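Lovastatin nonaketide synthase mokA (Monascus pilosus, PDB 6AD3) catalyses the iterative nine-step assembly of the polyketide in monacolin K (lovastatin) biosynthesis, and is represented here by its condensation domain. Local coordinates at residues Val272-Glu284 / Leu338-Ile350. The protein carries 1 engineered substitution. Residues are numbered along the deposited sequence; the frame is centred on the assembly and turned at random.
Sequences VVSPVLPRMLLGE and LLARLTGSSDFSI
M280 lies across the last turn of helix 327-343: its CG touches T343 CG2 at 3.6 Å, its CB meets L342 CB, and with CG beside the backbone N (chi1 -62°) and the chain extended at chi2, SD comes to 3.8 Å from L339 CD2. F499 of helix 495-512 and V468 of strand 468-473 pack on the same methionine. Next along, L281 N donates to L342 O (3.1 Å), a nearly straight bond at 165°, while M280 CA makes a CH...O contact with that same carbonyl. L282 crosses L342 at about a right angle, CD1 to CD1 at 3.5 Å. Residues 272-281 run extended, part of the condensation-domain loop between helix 256-266 and strand 301-307, over the end of helix 327-343 and the turn leading into strand 348-354 of the six-stranded mixed sheet. Two consecutive ST turns shape that turn. T343 OG1 donates to L339 O (2.7 Å), coming from the opposite face to T343 N, and accepts from S345 N; S345 OG in turn accepts from D347 N. The P278 ring packs on T343 CB and S345 CB. L277, with CG anti to its N (chi1 -167°), sends CD1 obliquely to the F348 ring, 3.7 Å from F348 CG. Water bridges the far end, one molecule linking V276 O with S345 OG, which it meets at 2.6 Å; nearby, the P275 ring brushes D347, whose carboxylate is salt-bridged to R376.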
loop_
_atom_site.group_PDB
_atom_site.type_symbol
_atom_site.label_atom_id
_atom_site.label_comp_id
_atom_site.label_asym_id
_atom_site.label_seq_id
_atom_site.Cartn_x
_atom_site.Cartn_y
_atom_site.Cartn_z
ATOM N N VAL A 272 -6.235 -5.631 -30.210
ATOM C CA VAL A 272 -5.767 -4.348 -29.708
ATOM C C VAL A 272 -5.157 -4.431 -28.315
ATOM O O VAL A 272 -5.748 -4.965 -27.384
ATOM C CB VAL A 272 -6.895 -3.317 -29.722
ATOM C CG1 VAL A 272 -6.395 -1.976 -29.205
ATOM C CG2 VAL A 272 -7.463 -3.194 -31.134
ATOM N N VAL A 273 -3.920 -3.969 -28.197
ATOM C CA VAL A 273 -3.229 -4.063 -26.932
ATOM C C VAL A 273 -3.919 -3.159 -25.927
ATOM O O VAL A 273 -4.494 -2.143 -26.299
ATOM C CB VAL A 273 -1.741 -3.661 -27.055
ATOM C CG1 VAL A 273 -0.916 -4.851 -27.539
ATOM C CG2 VAL A 273 -1.584 -2.469 -27.992
ATOM N N SER A 274 -3.961 -3.600 -24.685
ATOM C CA SER A 274 -4.366 -2.731 -23.587
ATOM C C SER A 274 -3.574 -1.408 -23.661
ATOM O O SER A 274 -2.339 -1.428 -23.738
ATOM C CB SER A 274 -4.128 -3.425 -22.263
ATOM O OG SER A 274 -4.943 -4.564 -22.143
ATOM N N PRO A 275 -4.289 -0.269 -23.776
ATOM C CA PRO A 275 -3.608 1.019 -23.737
ATOM C C PRO A 275 -2.876 1.227 -22.410
ATOM O O PRO A 275 -3.357 0.815 -21.370
ATOM C CB PRO A 275 -4.763 2.049 -23.867
ATOM C CG PRO A 275 -5.993 1.247 -24.219
ATOM C CD PRO A 275 -5.745 -0.108 -23.611
ATOM N N VAL A 276 -1.758 1.925 -22.471
ATOM C CA VAL A 276 -1.004 2.228 -21.292
ATOM C C VAL A 276 -1.007 3.743 -21.124
ATOM O O VAL A 276 -1.195 4.486 -22.079
ATOM C CB VAL A 276 0.438 1.700 -21.399
ATOM C CG1 VAL A 276 0.426 0.212 -21.692
ATOM C CG2 VAL A 276 1.211 2.446 -22.477
ATOM N N LEU A 277 -0.966 4.179 -19.882
ATOM C CA LEU A 277 -0.987 5.568 -19.572
ATOM C C LEU A 277 0.132 6.315 -20.316
ATOM O O LEU A 277 1.319 5.941 -20.222
ATOM C CB LEU A 277 -0.803 5.727 -18.067
ATOM C CG LEU A 277 -1.098 7.108 -17.486
ATOM C CD1 LEU A 277 -2.606 7.358 -17.524
ATOM C CD2 LEU A 277 -0.555 7.166 -16.054
ATOM N N PRO A 278 -0.214 7.424 -20.990
ATOM C CA PRO A 278 0.851 8.247 -21.583
ATOM C C PRO A 278 1.751 8.899 -20.569
ATOM O O PRO A 278 1.432 8.962 -19.367
ATOM C CB PRO A 278 0.068 9.309 -22.380
ATOM C CG PRO A 278 -1.201 8.602 -22.734
ATOM C CD PRO A 278 -1.543 7.842 -21.473
ATOM N N ARG A 279 2.886 9.411 -21.030
ATOM C CA ARG A 279 3.680 10.299 -20.189
ATOM C C ARG A 279 2.880 11.551 -19.867
ATOM O O ARG A 279 2.178 12.086 -20.714
ATOM C CB ARG A 279 5.011 10.669 -20.889
ATOM C CG ARG A 279 5.967 11.433 -19.974
ATOM C CD ARG A 279 7.366 11.580 -20.598
ATOM N NE ARG A 279 7.309 12.217 -21.906
ATOM C CZ ARG A 279 7.201 13.537 -22.110
ATOM N NH1 ARG A 279 7.069 14.374 -21.082
ATOM N NH2 ARG A 279 7.198 14.026 -23.351
ATOM N N MET A 280 2.931 11.981 -18.618
ATOM C CA MET A 280 2.278 13.235 -18.210
ATOM C C MET A 280 3.152 14.427 -18.547
ATOM O O MET A 280 4.354 14.392 -18.340
ATOM C CB MET A 280 1.990 13.243 -16.710
ATOM C CG MET A 280 1.035 12.155 -16.249
ATOM S SD MET A 280 0.828 12.235 -14.461
ATOM C CE MET A 280 2.404 11.551 -13.906
ATOM N N LEU A 281 2.535 15.499 -19.022
ATOM C CA LEU A 281 3.269 16.709 -19.336
ATOM C C LEU A 281 3.261 17.666 -18.144
ATOM O O LEU A 281 2.236 18.241 -17.789
ATOM C CB LEU A 281 2.688 17.357 -20.591
ATOM C CG LEU A 281 2.445 16.370 -21.758
ATOM C CD1 LEU A 281 1.881 17.098 -22.976
ATOM C CD2 LEU A 281 3.702 15.590 -22.132
ATOM N N LEU A 282 4.364 17.659 -17.421
ATOM C CA LEU A 282 4.439 18.304 -16.132
ATOM C C LEU A 282 5.043 19.703 -16.141
ATOM O O LEU A 282 4.500 20.613 -15.532
ATOM C CB LEU A 282 5.158 17.399 -15.135
ATOM C CG LEU A 282 4.338 16.542 -14.177
ATOM C CD1 LEU A 282 2.860 16.819 -14.153
ATOM C CD2 LEU A 282 4.624 15.070 -14.295
ATOM N N GLY A 283 6.122 19.920 -16.867
ATOM C CA GLY A 283 7.046 18.934 -17.374
ATOM C C GLY A 283 8.347 19.471 -16.806
ATOM O O GLY A 283 8.290 20.306 -15.900
ATOM N N GLU A 284 9.503 19.051 -17.302
ATOM C CA GLU A 284 10.744 19.524 -16.697
ATOM C C GLU A 284 10.801 21.063 -16.850
ATOM O O GLU A 284 11.477 21.771 -16.098
ATOM C CB GLU A 284 11.970 18.785 -17.217
ATOM N N LEU A 338 -7.079 14.925 -13.193
ATOM C CA LEU A 338 -5.775 15.460 -13.413
ATOM C C LEU A 338 -4.955 14.550 -14.334
ATOM O O LEU A 338 -4.251 15.018 -15.232
ATOM C CB LEU A 338 -5.067 15.663 -12.076
ATOM C CG LEU A 338 -3.670 16.243 -12.187
ATOM C CD1 LEU A 338 -3.659 17.537 -12.996
ATOM C CD2 LEU A 338 -3.106 16.478 -10.798
ATOM N N LEU A 339 -5.058 13.239 -14.131
ATOM C CA LEU A 339 -4.344 12.311 -14.973
ATOM C C LEU A 339 -4.806 12.456 -16.417
ATOM O O LEU A 339 -3.992 12.414 -17.349
ATOM C CB LEU A 339 -4.535 10.888 -14.500
ATOM C CG LEU A 339 -3.817 10.537 -13.188
ATOM C CD1 LEU A 339 -4.317 9.200 -12.657
ATOM C CD2 LEU A 339 -2.335 10.465 -13.396
ATOM N N ALA A 340 -6.116 12.556 -16.613
ATOM C CA ALA A 340 -6.640 12.722 -17.970
ATOM C C ALA A 340 -6.112 14.030 -18.576
ATOM O O ALA A 340 -5.738 14.068 -19.769
ATOM C CB ALA A 340 -8.162 12.713 -17.961
ATOM N N ARG A 341 -6.169 15.118 -17.817
ATOM C CA ARG A 341 -5.637 16.388 -18.318
ATOM C C ARG A 341 -4.203 16.292 -18.737
ATOM O O ARG A 341 -3.835 16.797 -19.777
ATOM C CB ARG A 341 -5.766 17.509 -17.312
ATOM C CG ARG A 341 -7.173 17.950 -17.035
ATOM C CD ARG A 341 -7.189 19.214 -16.204
ATOM N NE ARG A 341 -8.563 19.617 -15.957
ATOM C CZ ARG A 341 -8.900 20.689 -15.259
ATOM N NH1 ARG A 341 -7.945 21.446 -14.730
ATOM N NH2 ARG A 341 -10.174 21.032 -15.141
ATOM N N LEU A 342 -3.356 15.731 -17.888
ATOM C CA LEU A 342 -1.925 15.769 -18.120
ATOM C C LEU A 342 -1.464 14.794 -19.207
ATOM O O LEU A 342 -0.410 14.981 -19.782
ATOM C CB LEU A 342 -1.159 15.480 -16.824
ATOM C CG LEU A 342 -1.287 16.489 -15.700
ATOM C CD1 LEU A 342 -0.533 15.975 -14.461
ATOM C CD2 LEU A 342 -0.753 17.840 -16.160
ATOM N N THR A 343 -2.231 13.726 -19.443
ATOM C CA THR A 343 -1.838 12.709 -20.411
ATOM C C THR A 343 -2.528 12.864 -21.753
ATOM O O THR A 343 -2.044 12.342 -22.746
ATOM C CB THR A 343 -2.158 11.286 -19.918
ATOM O OG1 THR A 343 -3.563 11.149 -19.713
ATOM C CG2 THR A 343 -1.430 10.996 -18.632
ATOM N N GLY A 344 -3.712 13.463 -21.756
ATOM C CA GLY A 344 -4.589 13.449 -22.924
ATOM C C GLY A 344 -5.305 12.128 -23.215
ATOM O O GLY A 344 -5.815 11.934 -24.298
ATOM N N SER A 345 -5.198 11.157 -22.320
ATOM C CA SER A 345 -5.857 9.886 -22.524
ATOM C C SER A 345 -7.323 9.963 -22.144
ATOM O O SER A 345 -7.690 10.649 -21.192
ATOM C CB SER A 345 -5.162 8.798 -21.691
ATOM O OG SER A 345 -5.849 7.565 -21.809
ATOM N N SER A 346 -8.160 9.236 -22.872
ATOM C CA SER A 346 -9.573 9.123 -22.531
ATOM C C SER A 346 -9.945 7.688 -22.123
ATOM O O SER A 346 -11.114 7.384 -21.930
ATOM C CB SER A 346 -10.446 9.582 -23.703
ATOM O OG SER A 346 -10.138 8.832 -24.843
ATOM N N ASP A 347 -8.940 6.821 -21.971
ATOM C CA ASP A 347 -9.181 5.440 -21.552
ATOM C C ASP A 347 -7.934 4.895 -20.861
ATOM O O ASP A 347 -6.914 4.594 -21.509
ATOM C CB ASP A 347 -9.582 4.567 -22.741
ATOM C CG ASP A 347 -9.730 3.084 -22.387
ATOM O OD1 ASP A 347 -9.767 2.696 -21.192
ATOM O OD2 ASP A 347 -9.764 2.280 -23.341
ATOM N N PHE A 348 -7.981 4.901 -19.531
ATOM C CA PHE A 348 -6.890 4.361 -18.750
ATOM C C PHE A 348 -7.422 3.848 -17.433
ATOM O O PHE A 348 -8.555 4.163 -17.051
ATOM C CB PHE A 348 -5.771 5.408 -18.514
ATOM C CG PHE A 348 -6.222 6.667 -17.811
ATOM C CD1 PHE A 348 -6.823 7.715 -18.537
ATOM C CD2 PHE A 348 -6.128 6.802 -16.410
ATOM C CE1 PHE A 348 -7.194 8.897 -17.905
ATOM C CE2 PHE A 348 -6.529 7.970 -15.783
ATOM C CZ PHE A 348 -7.118 8.985 -16.519
ATOM N N SER A 349 -6.577 3.117 -16.702
ATOM C CA SER A 349 -7.047 2.492 -15.471
ATOM C C SER A 349 -6.272 2.948 -14.260
ATOM O O SER A 349 -5.106 3.365 -14.356
ATOM C CB SER A 349 -6.979 0.958 -15.601
ATOM O OG SER A 349 -7.867 0.474 -16.596
ATOM N N ILE A 350 -6.958 2.956 -13.128
ATOM C CA ILE A 350 -6.348 3.304 -11.867
ATOM C C ILE A 350 -6.548 2.153 -10.901
ATOM O O ILE A 350 -7.686 1.759 -10.610
ATOM C CB ILE A 350 -6.976 4.571 -11.261
ATOM C CG1 ILE A 350 -6.832 5.787 -12.244
ATOM C CG2 ILE A 350 -6.326 4.866 -9.888
ATOM C CD1 ILE A 350 -7.583 7.040 -11.814
HETATM O O HOH W 1 -4.082 2.177 -18.317
HETATM O O HOH W 2 -4.092 5.871 -22.748
#